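Side-chain contacts in nuclear polyadenylated RNA-binding protein NAB2 (Saccharomyces cerevisiae, PDB 2V75), which binds the poly(A) tails of mRNAs and pre-mRNAs, protects them from exosome degradation, and takes part in tail-length control and nuclear export: residues Y34-L37 / L38-G42; D57-S60 / R61-A65; V12-A15 / E16-G20. One frame throughout, in Å; residues are numbered along the deposited sequence.

In the fold
The three contacts are local ones within the helical N-terminal domain of NAB2, the part of the protein required for export of poly(A) RNA. Interaction 3 lies on helix 7-18, interaction 1 at the C-terminal end of helix 28-40, and interaction 2 at the start of helix 61-79. Interactions 1 and 3 touch directly, I35 CD1 packing at 3.8 Å on V14 CG1, although their centres are about 15 Å apart. Interaction 2 touches neither: its nearest atoms are about 6 Å from each. Its helix nevertheless joins the other two, because V67 packs on both I35 and L18, and A71 on both I39 and V14.

Interaction 1 (Y34-L37 / L38-G42); sequences YIVL and LIVNG
Y34 and L38, one helical turn apart, meet with the leucine methyl at the edge of the ring: L38 CD1 lies near the ring plane, 3.5 Å from Y34 CD2, so the faces of the tyrosine are not what this methyl touches. Chi1 of -157° swings the ring away from the backbone N and over to the carbonyl side, where it runs forward to L38; its hydroxyl goes on to bond E51 of helix 45-55. A tyrosine suits this half-exposed place, apolar along its ring edge and polar at its hydroxyl. On the buried face I35 and I39 lie side by side and point the same way, I35 CG2 resting 3.7 Å from I39 CD1, and both beta-branched chains reach helix 61-79. V36 and V40 cross more loosely, with CG1 of the first 4.0 Å from CG2 of the second. At the end of the helix N41 turns its amide back: ND2 donates to L37 O over 2.9 Å, nearly straight at 167°, in the carbonyl plane and on a lone pair, while N41 N adds a weak bond to the same oxygen where the helical pattern runs out. G42 follows with positive phi, which glycine tolerates without a side chain striking the preceding carbonyl. Its N bonds I39 O, and G43 N bonds L38 O, the paired bonds of a Schellman motif closing helix 28-40.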
ATOM      1  N   TYR A  34      -3.326  -6.276  -5.268  1.00 42.32           N
ATOM      2  CA  TYR A  34      -4.706  -6.333  -4.795  1.00 40.28           C
ATOM      3  C   TYR A  34      -5.051  -4.962  -4.209  1.00 39.17           C
ATOM      4  O   TYR A  34      -6.131  -4.423  -4.473  1.00 40.46           O
ATOM      5  CB  TYR A  34      -4.888  -7.382  -3.712  1.00 38.71           C
ATOM      6  CG  TYR A  34      -6.288  -7.886  -3.571  1.00 35.53           C
ATOM      7  CD1 TYR A  34      -6.732  -8.974  -4.268  1.00 39.70           C
ATOM      8  CD2 TYR A  34      -7.200  -7.244  -2.770  1.00 40.81           C
ATOM      9  CE1 TYR A  34      -8.052  -9.430  -4.145  1.00 41.13           C
ATOM     10  CE2 TYR A  34      -8.493  -7.683  -2.663  1.00 39.82           C
ATOM     11  CZ  TYR A  34      -8.936  -8.755  -3.354  1.00 43.38           C
ATOM     12  OH  TYR A  34     -10.267  -9.102  -3.157  1.00 44.22           O
ATOM     13  N   ILE A  35      -4.143  -4.408  -3.427  1.00 37.73           N
ATOM     14  CA  ILE A  35      -4.347  -3.076  -2.848  1.00 42.87           C
ATOM     15  C   ILE A  35      -4.600  -1.997  -3.905  1.00 41.51           C
ATOM     16  O   ILE A  35      -5.569  -1.239  -3.838  1.00 37.45           O
ATOM     17  CB  ILE A  35      -3.223  -2.678  -1.870  1.00 41.94           C
ATOM     18  CG1 ILE A  35      -3.285  -3.577  -0.620  1.00 41.64           C
ATOM     19  CG2 ILE A  35      -3.309  -1.154  -1.560  1.00 44.06           C
ATOM     20  CD1 ILE A  35      -2.124  -3.312   0.356  1.00 42.74           C
ATOM     21  N   VAL A  36      -3.789  -1.993  -4.942  1.00 41.78           N
ATOM     22  CA  VAL A  36      -3.946  -1.017  -5.988  1.00 39.11           C
ATOM     23  C   VAL A  36      -5.222  -1.226  -6.778  1.00 39.45           C
ATOM     24  O   VAL A  36      -5.852  -0.259  -7.162  1.00 42.41           O
ATOM     25  CB  VAL A  36      -2.698  -1.016  -6.857  1.00 44.67           C
ATOM     26  CG1 VAL A  36      -2.924  -0.217  -8.148  1.00 44.68           C
ATOM     27  CG2 VAL A  36      -1.527  -0.527  -5.991  1.00 41.89           C
ATOM     28  N   LEU A  37      -5.640  -2.475  -6.988  1.00 41.33           N
ATOM     29  CA  LEU A  37      -6.929  -2.768  -7.589  1.00 41.02           C
ATOM     30  C   LEU A  37      -8.063  -2.134  -6.769  1.00 37.30           C
ATOM     31  O   LEU A  37      -9.003  -1.563  -7.364  1.00 38.51           O
ATOM     32  CB  LEU A  37      -7.154  -4.287  -7.674  1.00 41.41           C
ATOM     33  CG  LEU A  37      -8.515  -4.786  -8.145  1.00 43.61           C
ATOM     34  CD1 LEU A  37      -8.722  -4.538  -9.622  1.00 46.19           C
ATOM     35  CD2 LEU A  37      -8.679  -6.277  -7.855  1.00 42.24           C
ATOM     36  N   LEU A  38      -7.997  -2.289  -5.451  1.00 39.42           N
ATOM     37  CA  LEU A  38      -9.072  -1.787  -4.569  1.00 35.37           C
ATOM     38  C   LEU A  38      -9.089  -0.248  -4.614  1.00 40.76           C
ATOM     39  O   LEU A  38     -10.135   0.355  -4.693  1.00 40.21           O
ATOM     40  CB  LEU A  38      -8.850  -2.285  -3.144  1.00 40.61           C
ATOM     41  CG  LEU A  38      -9.120  -3.794  -2.967  1.00 41.89           C
ATOM     42  CD1 LEU A  38      -8.648  -4.259  -1.600  1.00 36.65           C
ATOM     43  CD2 LEU A  38     -10.594  -4.082  -3.272  1.00 44.50           C
ATOM     44  N   ILE A  39      -7.921   0.377  -4.637  1.00 38.12           N
ATOM     45  CA  ILE A  39      -7.813   1.842  -4.519  1.00 40.45           C
ATOM     46  C   ILE A  39      -8.181   2.486  -5.822  1.00 44.90           C
ATOM     47  O   ILE A  39      -9.069   3.331  -5.874  1.00 48.43           O
ATOM     48  CB  ILE A  39      -6.428   2.319  -4.083  1.00 43.09           C
ATOM     49  CG1 ILE A  39      -6.204   1.931  -2.621  1.00 44.69           C
ATOM     50  CG2 ILE A  39      -6.281   3.837  -4.363  1.00 47.77           C
ATOM     51  CD1 ILE A  39      -4.786   2.167  -2.088  1.00 50.08           C
ATOM     52  N   VAL A  40      -7.569   2.020  -6.907  1.00 43.12           N
ATOM     53  CA  VAL A  40      -7.850   2.599  -8.189  1.00 50.37           C
ATOM     54  C   VAL A  40      -9.325   2.535  -8.548  1.00 48.16           C
ATOM     55  O   VAL A  40      -9.831   3.378  -9.277  1.00 55.98           O
ATOM     56  CB  VAL A  40      -7.049   1.869  -9.261  1.00 53.86           C
ATOM     57  CG1 VAL A  40      -7.772   1.970 -10.598  1.00 55.40           C
ATOM     58  CG2 VAL A  40      -5.648   2.477  -9.266  1.00 50.84           C
ATOM     59  N   ASN A  41     -10.028   1.526  -8.048  1.00 51.79           N
ATOM     60  CA  ASN A  41     -11.427   1.416  -8.392  1.00 51.01           C
ATOM     61  C   ASN A  41     -12.400   2.151  -7.484  1.00 50.69           C
ATOM     62  O   ASN A  41     -13.613   1.971  -7.608  1.00 53.99           O
ATOM     63  CB  ASN A  41     -11.805  -0.048  -8.562  1.00 60.05           C
ATOM     64  CG  ASN A  41     -11.363  -0.573  -9.909  1.00 66.40           C
ATOM     65  OD1 ASN A  41     -11.974  -0.257 -10.936  1.00 71.20           O
ATOM     66  ND2 ASN A  41     -10.258  -1.318  -9.923  1.00 63.90           N
ATOM     67  N   GLY A  42     -11.895   2.991  -6.591  1.00 41.80           N
ATOM     68  CA  GLY A  42     -12.789   3.837  -5.794  1.00 47.97           C
ATOM     69  C   GLY A  42     -13.071   3.386  -4.359  1.00 37.10           C
ATOM     70  O   GLY A  42     -14.045   3.831  -3.767  1.00 44.29           O
TER

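Interaction 2 (D57-S60 / R61-A65); sequences DSVS and RDTLA
S60 accepts from T63 N through its OG, at 3.0 Å and 159°, and thereby makes the N-cap of helix 61-79. The first turn of a helix has backbone N-H groups with no preceding carbonyl to receive them, and a serine, whose short side chain can fold back, suits this place. Here chi1 is 67°, which sets OG between the backbone N and the carbonyl carbon and brings it over the opening turn. The serine carbonyl takes up the next bond, with L64 N as donor at 2.9 Å.

The tight part lies beside the cap. V59 and T63 cross at about a right angle, and V59 CG1 stands only 3.5 Å from T63 CG2, closer than ordinary van der Waals contact. The same valine methyl also reaches L64 CG at 3.9 Å. A branched residue before the cap thus bridges the threonine methyl and the leucine, while L64 continues inward to L52 and A53 of helix 45-55, and V59 itself packs on F24.

The solvent side is looser. R61 is extended from CG to NE, lies against V49, and its NH2 forms a salt bridge with D50 of helix 45-55. D62 is also exposed; of its side chain, CB is the atom that comes to S60 OG, at 4.0 Å.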
ATOM      1  N   ASP A  57      -5.192 -12.997   7.419  1.00 43.40           N
ATOM      2  CA  ASP A  57      -5.267 -13.045   8.876  1.00 38.92           C
ATOM      3  C   ASP A  57      -3.908 -13.015   9.586  1.00 35.97           C
ATOM      4  O   ASP A  57      -3.849 -12.967  10.825  1.00 39.43           O
ATOM      5  CB  ASP A  57      -6.086 -14.241   9.321  1.00 41.41           C
ATOM      6  CG  ASP A  57      -5.581 -15.552   8.748  1.00 43.96           C
ATOM      7  OD1 ASP A  57      -4.473 -15.567   8.132  1.00 46.13           O
ATOM      8  OD2 ASP A  57      -6.313 -16.559   8.900  1.00 49.67           O
ATOM      9  N   SER A  58      -2.834 -13.015   8.807  1.00 35.22           N
ATOM     10  CA  SER A  58      -1.467 -12.930   9.308  1.00 39.26           C
ATOM     11  C   SER A  58      -0.978 -11.493   9.539  1.00 35.70           C
ATOM     12  O   SER A  58       0.131 -11.298  10.044  1.00 39.18           O
ATOM     13  CB  SER A  58      -0.557 -13.635   8.284  1.00 44.35           C
ATOM     14  OG  SER A  58      -0.822 -13.104   6.969  1.00 49.00           O
ATOM     15  N   VAL A  59      -1.793 -10.512   9.145  1.00 39.50           N
ATOM     16  CA  VAL A  59      -1.482  -9.089   9.229  1.00 38.92           C
ATOM     17  C   VAL A  59      -2.589  -8.406  10.024  1.00 32.36           C
ATOM     18  O   VAL A  59      -3.800  -8.576   9.745  1.00 38.12           O
ATOM     19  CB  VAL A  59      -1.400  -8.411   7.855  1.00 38.12           C
ATOM     20  CG1 VAL A  59      -0.632  -6.981   7.999  1.00 41.12           C
ATOM     21  CG2 VAL A  59      -0.739  -9.395   6.868  1.00 47.36           C
ATOM     22  N   SER A  60      -2.167  -7.639  11.012  1.00 39.16           N
ATOM     23  CA  SER A  60      -3.119  -6.926  11.871  1.00 40.82           C
ATOM     24  C   SER A  60      -3.875  -5.871  11.087  1.00 38.68           C
ATOM     25  O   SER A  60      -3.372  -5.309  10.088  1.00 36.80           O
ATOM     26  CB  SER A  60      -2.400  -6.289  13.077  1.00 35.62           C
ATOM     27  OG  SER A  60      -1.559  -5.260  12.612  1.00 33.46           O
ATOM     28  N   ARG A  61      -5.079  -5.548  11.556  1.00 35.08           N
ATOM     29  CA  ARG A  61      -5.817  -4.446  10.948  1.00 36.37           C
ATOM     30  C   ARG A  61      -5.071  -3.121  11.122  1.00 38.03           C
ATOM     31  O   ARG A  61      -5.028  -2.297  10.207  1.00 35.67           O
ATOM     32  CB  ARG A  61      -7.248  -4.412  11.495  1.00 38.66           C
ATOM     33  CG  ARG A  61      -8.021  -3.296  11.052  1.00 39.31           C
ATOM     34  CD  ARG A  61      -9.516  -3.396  11.525  1.00 45.15           C
ATOM     35  NE  ARG A  61     -10.215  -2.467  10.658  1.00 53.27           N
ATOM     36  CZ  ARG A  61     -11.064  -2.764   9.675  1.00 53.40           C
ATOM     37  NH1 ARG A  61     -11.499  -3.996   9.437  1.00 44.33           N
ATOM     38  NH2 ARG A  61     -11.535  -1.737   8.974  1.00 57.71           N
ATOM     39  N   ASP A  62      -4.428  -2.923  12.260  1.00 37.18           N
ATOM     40  CA  ASP A  62      -3.643  -1.706  12.454  1.00 37.38           C
ATOM     41  C   ASP A  62      -2.565  -1.590  11.372  1.00 39.03           C
ATOM     42  O   ASP A  62      -2.395  -0.554  10.729  1.00 36.87           O
ATOM     43  CB  ASP A  62      -2.978  -1.688  13.835  1.00 36.49           C
ATOM     44  CG  ASP A  62      -2.288  -0.377  14.101  1.00 41.88           C
ATOM     45  OD1 ASP A  62      -2.991   0.624  14.322  1.00 48.32           O
ATOM     46  OD2 ASP A  62      -1.059  -0.378  14.069  1.00 39.36           O
ATOM     47  N   THR A  63      -1.816  -2.667  11.145  1.00 36.39           N
ATOM     48  CA  THR A  63      -0.784  -2.662  10.103  1.00 35.77           C
ATOM     49  C   THR A  63      -1.366  -2.468   8.705  1.00 39.07           C
ATOM     50  O   THR A  63      -0.868  -1.630   7.916  1.00 40.05           O
ATOM     51  CB  THR A  63       0.065  -3.940  10.187  1.00 36.66           C
ATOM     52  OG1 THR A  63       0.787  -3.852  11.401  1.00 38.09           O
ATOM     53  CG2 THR A  63       1.051  -4.069   8.962  1.00 38.89           C
ATOM     54  N   LEU A  64      -2.474  -3.132   8.423  1.00 33.76           N
ATOM     55  CA  LEU A  64      -3.116  -2.962   7.115  1.00 36.09           C
ATOM     56  C   LEU A  64      -3.535  -1.514   6.928  1.00 40.14           C
ATOM     57  O   LEU A  64      -3.389  -0.938   5.848  1.00 38.33           O
ATOM     58  CB  LEU A  64      -4.345  -3.866   6.932  1.00 37.47           C
ATOM     59  CG  LEU A  64      -3.975  -5.360   6.810  1.00 39.23           C
ATOM     60  CD1 LEU A  64      -5.233  -6.220   6.974  1.00 43.32           C
ATOM     61  CD2 LEU A  64      -3.294  -5.581   5.458  1.00 37.93           C
ATOM     62  N   ALA A  65      -4.098  -0.938   7.978  1.00 37.40           N
ATOM     63  CA  ALA A  65      -4.482   0.460   7.925  1.00 36.48           C
ATOM     64  C   ALA A  65      -3.320   1.417   7.625  1.00 39.13           C
ATOM     65  O   ALA A  65      -3.450   2.336   6.820  1.00 39.07           O
ATOM     66  CB  ALA A  65      -5.230   0.887   9.204  1.00 37.58           C
TER

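Interaction 3 (V12-A15 / E16-G20); sequences VIVA and EKLAG
Chi1 of -64° in both E16 and L18 turns CG away from the carbonyl carbon and back beside the backbone N, above the preceding helical turn. E16 CG consequently lies 3.2 Å from V12 O, and L18 CG has the same separation from V14 O. In the two valines, by contrast, CG1 stands anti to the backbone N, which brings it to the side facing the next turn. V14 CG1 and L18 CD1 then meet at 4.1 Å, the side chains lying side by side and pointing the same way. Both are buried: V14 packs on A32 and I35 of helix 28-40, L18 on V31, and each also reaches helix 61-79. Compact branched chains therefore fit where three helices converge.

V12 and E16 likewise run alongside each other, V12 CG1 lying 4.2 Å from E16 CG. The glutamate chain bends at chi2 (-71°), and its carboxylate forms a salt bridge with R92 of helix 84-93. K17 leaves the contact after its CB, 3.4 Å from V14 O, and its amine bonds N66 of helix 61-79. A15, with only a methyl, touches I28 of helix 28-40, consistent with close helix packing there.

Underneath, four backbone bonds from E16, K17, L18 and A19 link the turns, that from L18 N to V14 O being almost straight (174°). The chemistry thus divides by position: the buried I13, V14 and L18 join helix 7-18 to helices 28-40, 61-79 and 84-93, while the first carbons of E16 and K17 rest on carbonyls of the preceding turn and their charged ends reach R92 and N66.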
ATOM      1  N   VAL A  12       4.590  -0.486  -6.976  1.00 36.35           N
ATOM      2  CA  VAL A  12       5.971  -0.542  -6.453  1.00 36.90           C
ATOM      3  C   VAL A  12       6.056   0.093  -5.078  1.00 34.72           C
ATOM      4  O   VAL A  12       6.603  -0.472  -4.131  1.00 37.14           O
ATOM      5  CB  VAL A  12       6.969   0.137  -7.378  1.00 40.23           C
ATOM      6  CG1 VAL A  12       8.308   0.351  -6.662  1.00 36.79           C
ATOM      7  CG2 VAL A  12       7.203  -0.684  -8.657  1.00 39.06           C
ATOM      8  N   ILE A  13       5.381   1.222  -4.900  1.00 35.88           N
ATOM      9  CA  ILE A  13       5.435   1.942  -3.619  1.00 38.31           C
ATOM     10  C   ILE A  13       4.787   1.149  -2.513  1.00 34.10           C
ATOM     11  O   ILE A  13       5.283   1.068  -1.392  1.00 38.08           O
ATOM     12  CB  ILE A  13       4.759   3.324  -3.725  1.00 35.20           C
ATOM     13  CG1 ILE A  13       5.690   4.285  -4.469  1.00 37.03           C
ATOM     14  CG2 ILE A  13       4.383   3.889  -2.338  1.00 37.73           C
ATOM     15  CD1 ILE A  13       4.921   5.551  -4.952  1.00 41.53           C
ATOM     16  N   VAL A  14       3.690   0.489  -2.837  1.00 38.71           N
ATOM     17  CA  VAL A  14       3.030  -0.390  -1.850  1.00 38.39           C
ATOM     18  C   VAL A  14       3.899  -1.604  -1.461  1.00 36.72           C
ATOM     19  O   VAL A  14       4.050  -1.909  -0.275  1.00 39.74           O
ATOM     20  CB  VAL A  14       1.628  -0.786  -2.360  1.00 38.58           C
ATOM     21  CG1 VAL A  14       0.941  -1.833  -1.410  1.00 38.89           C
ATOM     22  CG2 VAL A  14       0.727   0.439  -2.456  1.00 39.12           C
ATOM     23  N   ALA A  15       4.473  -2.267  -2.458  1.00 36.28           N
ATOM     24  CA  ALA A  15       5.469  -3.309  -2.228  1.00 34.72           C
ATOM     25  C   ALA A  15       6.624  -2.852  -1.332  1.00 37.79           C
ATOM     26  O   ALA A  15       7.086  -3.613  -0.493  1.00 36.86           O
ATOM     27  CB  ALA A  15       5.972  -3.891  -3.580  1.00 37.36           C
ATOM     28  N   GLU A  16       7.116  -1.631  -1.519  1.00 36.76           N
ATOM     29  CA  GLU A  16       8.222  -1.140  -0.712  1.00 39.47           C
ATOM     30  C   GLU A  16       7.792  -1.024   0.757  1.00 36.86           C
ATOM     31  O   GLU A  16       8.554  -1.352   1.686  1.00 38.11           O
ATOM     32  CB  GLU A  16       8.727   0.207  -1.247  1.00 37.62           C
ATOM     33  CG  GLU A  16       9.309   0.115  -2.604  1.00 38.50           C
ATOM     34  CD  GLU A  16      10.637  -0.602  -2.644  1.00 35.79           C
ATOM     35  OE1 GLU A  16      11.457  -0.522  -1.696  1.00 35.54           O
ATOM     36  OE2 GLU A  16      10.955  -1.130  -3.725  1.00 37.39           O
ATOM     37  N   LYS A  17       6.575  -0.553   0.942  1.00 39.45           N
ATOM     38  CA  LYS A  17       6.002  -0.408   2.295  1.00 40.70           C
ATOM     39  C   LYS A  17       5.834  -1.773   2.954  1.00 37.58           C
ATOM     40  O   LYS A  17       6.313  -2.007   4.073  1.00 42.79           O
ATOM     41  CB  LYS A  17       4.693   0.346   2.216  1.00 39.52           C
ATOM     42  CG  LYS A  17       3.948   0.523   3.568  1.00 42.94           C
ATOM     43  CD  LYS A  17       4.681   1.379   4.539  1.00 44.61           C
ATOM     44  CE  LYS A  17       3.801   1.509   5.794  1.00 43.68           C
ATOM     45  NZ  LYS A  17       4.286   2.524   6.722  1.00 46.08           N
ATOM     46  N   LEU A  18       5.231  -2.705   2.218  1.00 37.46           N
ATOM     47  CA  LEU A  18       5.078  -4.100   2.688  1.00 40.98           C
ATOM     48  C   LEU A  18       6.404  -4.765   3.051  1.00 41.51           C
ATOM     49  O   LEU A  18       6.542  -5.492   4.056  1.00 41.06           O
ATOM     50  CB  LEU A  18       4.328  -4.890   1.623  1.00 37.29           C
ATOM     51  CG  LEU A  18       2.887  -4.470   1.324  1.00 39.50           C
ATOM     52  CD1 LEU A  18       2.399  -5.375   0.154  1.00 42.25           C
ATOM     53  CD2 LEU A  18       2.008  -4.595   2.585  1.00 38.34           C
ATOM     54  N   ALA A  19       7.438  -4.511   2.250  1.00 39.68           N
ATOM     55  CA  ALA A  19       8.721  -5.132   2.504  1.00 39.75           C
ATOM     56  C   ALA A  19       9.329  -4.730   3.842  1.00 39.65           C
ATOM     57  O   ALA A  19      10.302  -5.358   4.294  1.00 39.91           O
ATOM     58  CB  ALA A  19       9.726  -4.796   1.382  1.00 34.67           C
ATOM     59  N   GLY A  20       8.859  -3.630   4.404  1.00 43.00           N
ATOM     60  CA  GLY A  20       9.469  -3.093   5.632  1.00 45.30           C
ATOM     61  C   GLY A  20       8.754  -3.556   6.894  1.00 46.88           C
ATOM     62  O   GLY A  20       9.172  -3.250   8.017  1.00 44.80           O
TER